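Local coordinates for protein undecaprenyl pyrophosphate synthase (Campylobacter jejuni, PDB 3UGS) that probably condenses isopentenyl diphosphate with allylic diphosphates as a magnesium-dependent, homodimeric cis-prenyltransferase, building the long undecaprenyl chain, at residues Pro67-Glu70 with Ile71-Ile74; Leu82-Ala85 with Leu86-Phe89. All blocks are in the same frame, centred on the assembly; numbering follows the deposited sequence.

Contact 1. Residues Pro67-Glu70 with Ile71-Ile74; sequences PKDE and IDFI
Lys68 and Asp72, one turn apart at the start of helix 68-88, pair as a salt bridge, NZ of Lys68 lying 3.4 Å from OD2 of Asp72. The lysine leaves the backbone with CG anti to N (chi1 -173°) and then bends at chi2 (-97°), a kink that brings the methylene chain obliquely across the carboxylate. Asp69 adds a second negative group, its OD1 4.4 Å from OD2 of Asp72, so the lysine's charge probably eases a local crowding of acids. This is the loose side: Lys68 and Asp69 lie at the surface, and the ion pair is the one charged link between the two segments.

The tight part is the backbone and the isoleucine side. Pro67 occupies the N-cap position, and its O receives N of Ile71 at 3.2 Å in a nearly straight bond (171° at the hydrogen). Asp72 N to Lys68 O follows at 3.0 Å, then Phe73 N to Asp69 O and Ile74 N to Glu70 O, the regular i to i+4 pattern of a first helical turn. The aliphatic branches close over these carbonyls: CG1 of Ile71 rests 3.5 Å from O of Pro67, and CD1 of Ile74 comes to 3.3 Å from O of Glu70. Both isoleucines also pack on Phe59 of strand 53-60 and on Arg66, while Glu70 turns its OE1 to a salt bridge with that same arginine, which probably binds substrate. An N-terminal helical turn with Pro67 at the N-cap position thus places Ile74 in the pocket of the bound farnesyl monophosphate in this member of the cis-prenyltransferase family.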
ATOM      1  N   PRO A  67       2.193  20.801  13.629  1.00 40.25           N
ATOM      2  CA  PRO A  67       2.408  21.827  14.650  1.00 37.01           C
ATOM      3  C   PRO A  67       2.723  21.203  16.001  1.00 35.90           C
ATOM      4  O   PRO A  67       2.183  20.174  16.375  1.00 32.52           O
ATOM      5  CB  PRO A  67       1.071  22.547  14.711  1.00 35.78           C
ATOM      6  CG  PRO A  67       0.438  22.310  13.377  1.00 37.45           C
ATOM      7  CD  PRO A  67       0.925  20.982  12.898  1.00 38.74           C
ATOM      8  N   LYS A  68       3.601  21.866  16.723  1.00 34.70           N
ATOM      9  CA  LYS A  68       4.104  21.332  17.982  1.00 35.76           C
ATOM     10  C   LYS A  68       2.970  21.078  18.982  1.00 36.54           C
ATOM     11  O   LYS A  68       3.018  20.130  19.742  1.00 36.43           O
ATOM     12  CB  LYS A  68       5.182  22.233  18.583  1.00 39.52           C
ATOM     13  CG  LYS A  68       5.879  21.659  19.822  1.00 42.76           C
ATOM     14  CD  LYS A  68       5.234  22.210  21.101  1.00 48.11           C
ATOM     15  CE  LYS A  68       6.199  22.292  22.296  1.00 48.89           C
ATOM     16  NZ  LYS A  68       5.779  23.255  23.374  1.00 46.27           N
ATOM     17  N   ASP A  69       1.979  21.953  18.983  1.00 34.61           N
ATOM     18  CA  ASP A  69       0.797  21.817  19.886  1.00 37.99           C
ATOM     19  C   ASP A  69       0.006  20.502  19.633  1.00 37.39           C
ATOM     20  O   ASP A  69      -0.483  19.847  20.554  1.00 35.26           O
ATOM     21  CB  ASP A  69      -0.163  23.014  19.794  1.00 38.45           C
ATOM     22  CG  ASP A  69       0.452  24.341  20.367  1.00 45.99           C
ATOM     23  OD1 ASP A  69       1.548  24.341  21.044  1.00 42.63           O
ATOM     24  OD2 ASP A  69      -0.180  25.403  20.102  1.00 47.93           O
ATOM     25  N   GLU A  70      -0.072  20.112  18.370  1.00 35.38           N
ATOM     26  CA  GLU A  70      -0.821  18.893  17.986  1.00 33.49           C
ATOM     27  C   GLU A  70      -0.079  17.645  18.408  1.00 33.50           C
ATOM     28  O   GLU A  70      -0.642  16.691  18.914  1.00 33.76           O
ATOM     29  CB  GLU A  70      -1.094  18.828  16.499  1.00 35.90           C
ATOM     30  CG  GLU A  70      -2.054  19.890  16.029  1.00 38.06           C
ATOM     31  CD  GLU A  70      -2.462  19.720  14.591  1.00 43.18           C
ATOM     32  OE1 GLU A  70      -1.868  18.870  13.892  1.00 45.93           O
ATOM     33  OE2 GLU A  70      -3.379  20.447  14.153  1.00 48.84           O
ATOM     34  N   ILE A  71       1.217  17.683  18.172  1.00 33.51           N
ATOM     35  CA  ILE A  71       2.127  16.592  18.595  1.00 33.22           C
ATOM     36  C   ILE A  71       2.023  16.381  20.104  1.00 33.73           C
ATOM     37  O   ILE A  71       1.933  15.261  20.626  1.00 34.26           O
ATOM     38  CB  ILE A  71       3.592  16.859  18.198  1.00 31.44           C
ATOM     39  CG1 ILE A  71       3.646  16.967  16.672  1.00 31.57           C
ATOM     40  CG2 ILE A  71       4.512  15.765  18.766  1.00 28.01           C
ATOM     41  CD1 ILE A  71       4.997  17.317  16.109  1.00 29.38           C
ATOM     42  N   ASP A  72       2.055  17.510  20.779  1.00 34.60           N
ATOM     43  CA  ASP A  72       1.970  17.568  22.275  1.00 39.31           C
ATOM     44  C   ASP A  72       0.759  16.811  22.823  1.00 35.57           C
ATOM     45  O   ASP A  72       0.869  15.964  23.691  1.00 35.82           O
ATOM     46  CB  ASP A  72       1.943  19.008  22.784  1.00 40.55           C
ATOM     47  CG  ASP A  72       3.320  19.655  22.756  1.00 48.01           C
ATOM     48  OD1 ASP A  72       4.323  18.931  22.478  1.00 48.46           O
ATOM     49  OD2 ASP A  72       3.391  20.885  23.008  1.00 54.54           O
ATOM     50  N   PHE A  73      -0.370  17.104  22.215  1.00 34.25           N
ATOM     51  CA  PHE A  73      -1.681  16.552  22.627  1.00 35.77           C
ATOM     52  C   PHE A  73      -1.783  15.033  22.403  1.00 35.02           C
ATOM     53  O   PHE A  73      -2.316  14.292  23.216  1.00 36.19           O
ATOM     54  CB  PHE A  73      -2.831  17.291  21.894  1.00 37.71           C
ATOM     55  CG  PHE A  73      -4.172  16.645  22.053  1.00 36.76           C
ATOM     56  CD1 PHE A  73      -4.862  16.735  23.253  1.00 39.75           C
ATOM     57  CD2 PHE A  73      -4.721  15.920  21.019  1.00 38.51           C
ATOM     58  CE1 PHE A  73      -6.088  16.119  23.414  1.00 39.76           C
ATOM     59  CE2 PHE A  73      -5.958  15.308  21.164  1.00 42.72           C
ATOM     60  CZ  PHE A  73      -6.642  15.416  22.367  1.00 41.95           C
ATOM     61  N   ILE A  74      -1.274  14.615  21.258  1.00 34.77           N
ATOM     62  CA  ILE A  74      -1.213  13.208  20.850  1.00 31.43           C
ATOM     63  C   ILE A  74      -0.378  12.350  21.795  1.00 29.58           C
ATOM     64  O   ILE A  74      -0.775  11.274  22.171  1.00 26.73           O
ATOM     65  CB  ILE A  74      -0.677  13.084  19.422  1.00 31.47           C
ATOM     66  CG1 ILE A  74      -1.701  13.639  18.456  1.00 30.29           C
ATOM     67  CG2 ILE A  74      -0.388  11.619  19.057  1.00 29.56           C
ATOM     68  CD1 ILE A  74      -1.092  14.008  17.118  1.00 30.33           C
TER

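Contact 2. Residues Leu82-Ala85 with Leu86-Phe89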
ATOM      1  N   LEU A  82      -0.893   4.411  27.356  1.00 37.20           N
ATOM      2  CA  LEU A  82       0.198   3.555  27.829  1.00 40.15           C
ATOM      3  C   LEU A  82      -0.064   3.118  29.281  1.00 40.32           C
ATOM      4  O   LEU A  82       0.176   1.991  29.663  1.00 35.63           O
ATOM      5  CB  LEU A  82       1.550   4.258  27.739  1.00 41.36           C
ATOM      6  CG  LEU A  82       2.130   4.287  26.317  1.00 40.40           C
ATOM      7  CD1 LEU A  82       3.460   5.020  26.300  1.00 40.20           C
ATOM      8  CD2 LEU A  82       2.247   2.881  25.743  1.00 39.85           C
ATOM      9  N   ASP A  83      -0.575   4.056  30.049  1.00 42.32           N
ATOM     10  CA  ASP A  83      -0.974   3.813  31.460  1.00 44.07           C
ATOM     11  C   ASP A  83      -2.086   2.770  31.580  1.00 43.01           C
ATOM     12  O   ASP A  83      -1.984   1.808  32.330  1.00 46.92           O
ATOM     13  CB  ASP A  83      -1.412   5.104  32.141  1.00 47.47           C
ATOM     14  CG  ASP A  83      -0.238   6.084  32.380  1.00 53.64           C
ATOM     15  OD1 ASP A  83       0.941   5.656  32.475  1.00 50.54           O
ATOM     16  OD2 ASP A  83      -0.523   7.295  32.481  1.00 54.99           O
ATOM     17  N   GLU A  84      -3.133   2.949  30.796  1.00 44.00           N
ATOM     18  CA  GLU A  84      -4.256   1.958  30.709  1.00 45.58           C
ATOM     19  C   GLU A  84      -3.709   0.568  30.439  1.00 43.34           C
ATOM     20  O   GLU A  84      -4.094  -0.418  31.050  1.00 44.32           O
ATOM     21  CB  GLU A  84      -5.279   2.280  29.611  1.00 47.02           C
ATOM     22  CG  GLU A  84      -6.362   3.255  30.036  1.00 52.11           C
ATOM     23  CD  GLU A  84      -7.523   2.596  30.769  1.00 60.45           C
ATOM     24  OE1 GLU A  84      -7.592   1.347  30.797  1.00 62.18           O
ATOM     25  OE2 GLU A  84      -8.371   3.343  31.321  1.00 68.53           O
ATOM     26  N   ALA A  85      -2.776   0.534  29.510  1.00 41.18           N
ATOM     27  CA  ALA A  85      -2.143  -0.740  29.079  1.00 41.45           C
ATOM     28  C   ALA A  85      -1.251  -1.318  30.181  1.00 39.60           C
ATOM     29  O   ALA A  85      -1.159  -2.514  30.369  1.00 40.37           O
ATOM     30  CB  ALA A  85      -1.364  -0.561  27.769  1.00 36.48           C
ATOM     31  N   LEU A  86      -0.595  -0.442  30.920  1.00 42.32           N
ATOM     32  CA  LEU A  86       0.203  -0.881  32.095  1.00 43.83           C
ATOM     33  C   LEU A  86      -0.731  -1.478  33.137  1.00 44.33           C
ATOM     34  O   LEU A  86      -0.373  -2.384  33.876  1.00 45.57           O
ATOM     35  CB  LEU A  86       0.972   0.264  32.762  1.00 42.48           C
ATOM     36  CG  LEU A  86       2.439   0.325  32.333  1.00 43.62           C
ATOM     37  CD1 LEU A  86       3.000   1.691  32.746  1.00 44.34           C
ATOM     38  CD2 LEU A  86       3.247  -0.858  32.866  1.00 39.17           C
ATOM     39  N   GLU A  87      -1.925  -0.921  33.170  1.00 41.34           N
ATOM     40  CA  GLU A  87      -2.965  -1.343  34.128  1.00 48.18           C
ATOM     41  C   GLU A  87      -3.672  -2.642  33.717  1.00 48.60           C
ATOM     42  O   GLU A  87      -3.711  -3.645  34.436  1.00 48.45           O
ATOM     43  CB  GLU A  87      -4.018  -0.239  34.316  1.00 49.06           C
ATOM     44  CG  GLU A  87      -5.340  -0.727  34.906  1.00 52.42           C
ATOM     45  CD  GLU A  87      -6.245   0.405  35.380  1.00 56.47           C
ATOM     46  OE1 GLU A  87      -6.873   1.084  34.519  1.00 61.49           O
ATOM     47  OE2 GLU A  87      -6.333   0.606  36.616  1.00 60.75           O
ATOM     48  N   LYS A  88      -4.222  -2.571  32.524  1.00 47.49           N
ATOM     49  CA  LYS A  88      -5.214  -3.564  32.021  1.00 47.58           C
ATOM     50  C   LYS A  88      -4.690  -4.679  31.138  1.00 46.03           C
ATOM     51  O   LYS A  88      -5.374  -5.656  30.954  1.00 51.10           O
ATOM     52  CB  LYS A  88      -6.346  -2.862  31.268  1.00 51.43           C
ATOM     53  CG  LYS A  88      -7.232  -2.000  32.171  1.00 55.95           C
ATOM     54  CD  LYS A  88      -8.334  -1.277  31.412  1.00 61.79           C
ATOM     55  CE  LYS A  88      -9.196  -0.427  32.347  1.00 63.93           C
ATOM     56  NZ  LYS A  88     -10.263   0.294  31.592  1.00 62.67           N
ATOM     57  N   PHE A  89      -3.473  -4.562  30.626  1.00 43.73           N
ATOM     58  CA  PHE A  89      -3.004  -5.489  29.541  1.00 40.96           C
ATOM     59  C   PHE A  89      -2.657  -6.909  29.971  1.00 41.66           C
ATOM     60  O   PHE A  89      -3.179  -7.875  29.419  1.00 41.59           O
ATOM     61  CB  PHE A  89      -1.851  -4.920  28.719  1.00 39.66           C
ATOM     62  CG  PHE A  89      -2.282  -4.310  27.408  1.00 38.87           C
ATOM     63  CD1 PHE A  89      -1.446  -4.364  26.293  1.00 39.62           C
ATOM     64  CD2 PHE A  89      -3.498  -3.667  27.288  1.00 37.40           C
ATOM     65  CE1 PHE A  89      -1.834  -3.808  25.091  1.00 37.48           C
ATOM     66  CE2 PHE A  89      -3.888  -3.108  26.086  1.00 37.95           C
ATOM     67  CZ  PHE A  89      -3.052  -3.174  24.989  1.00 37.03           C
TER
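The C-terminal part of helix 68-88 carries this contact, where Ala85 and Phe89 meet one turn apart. CB of Ala85 sits over the centre of the Phe89 ring in a CH-pi contact, 3.8 Å from the centroid and 10° off the normal. The backbone bond between the same two residues is less regular: Phe89 N reaches Ala85 O at 3.1 Å from above the carbonyl plane. One residue earlier, Lys88 N bonds to Glu84 O, and Leu86 N and Glu87 N bond to Leu82 O and Asp83 O. On the polar side Glu84 and Lys88 run side by side. The modelled OE1 of Glu84 lies 3.0 Å from NZ of Lys88, a salt bridge whose details are doubtful because OE1 is placed too close to the lysine chain. OD1 of Asp83 forms a salt bridge with Lys112, outside the two segments, and Lys119 NZ bonds to Leu86 O. Leu82, Ala85 and Leu86 pack against Ile113, Val116 and Leu115 of helix 107-120, whereas Phe89 reaches Thr120 of that helix as well as Val94 and Leu96 of strand 94-99, outermost in this chain's sheet.

Overall arrangement
Both contacts belong to helix 68-88, contact 1 near its N-terminal end and contact 2 near its C-terminal end; their centres lie about 22 Å apart and their nearest atoms about 9 Å, without touching. One side of contact 1 reaches the ligand pocket: the side chain of Ile74 approaches the bound farnesyl monophosphate to about 4 Å, and that of Ile71 lies about 4 Å from that of Trp64, which probably binds substrate. Contact 2 sits away from the known sites, its Leu82 side chain about 8 Å from the ligand. Helix 68-88 thus links a ligand-contacting end, packed on strand 53-60, with an end packed on helix 107-120 and strand 94-99.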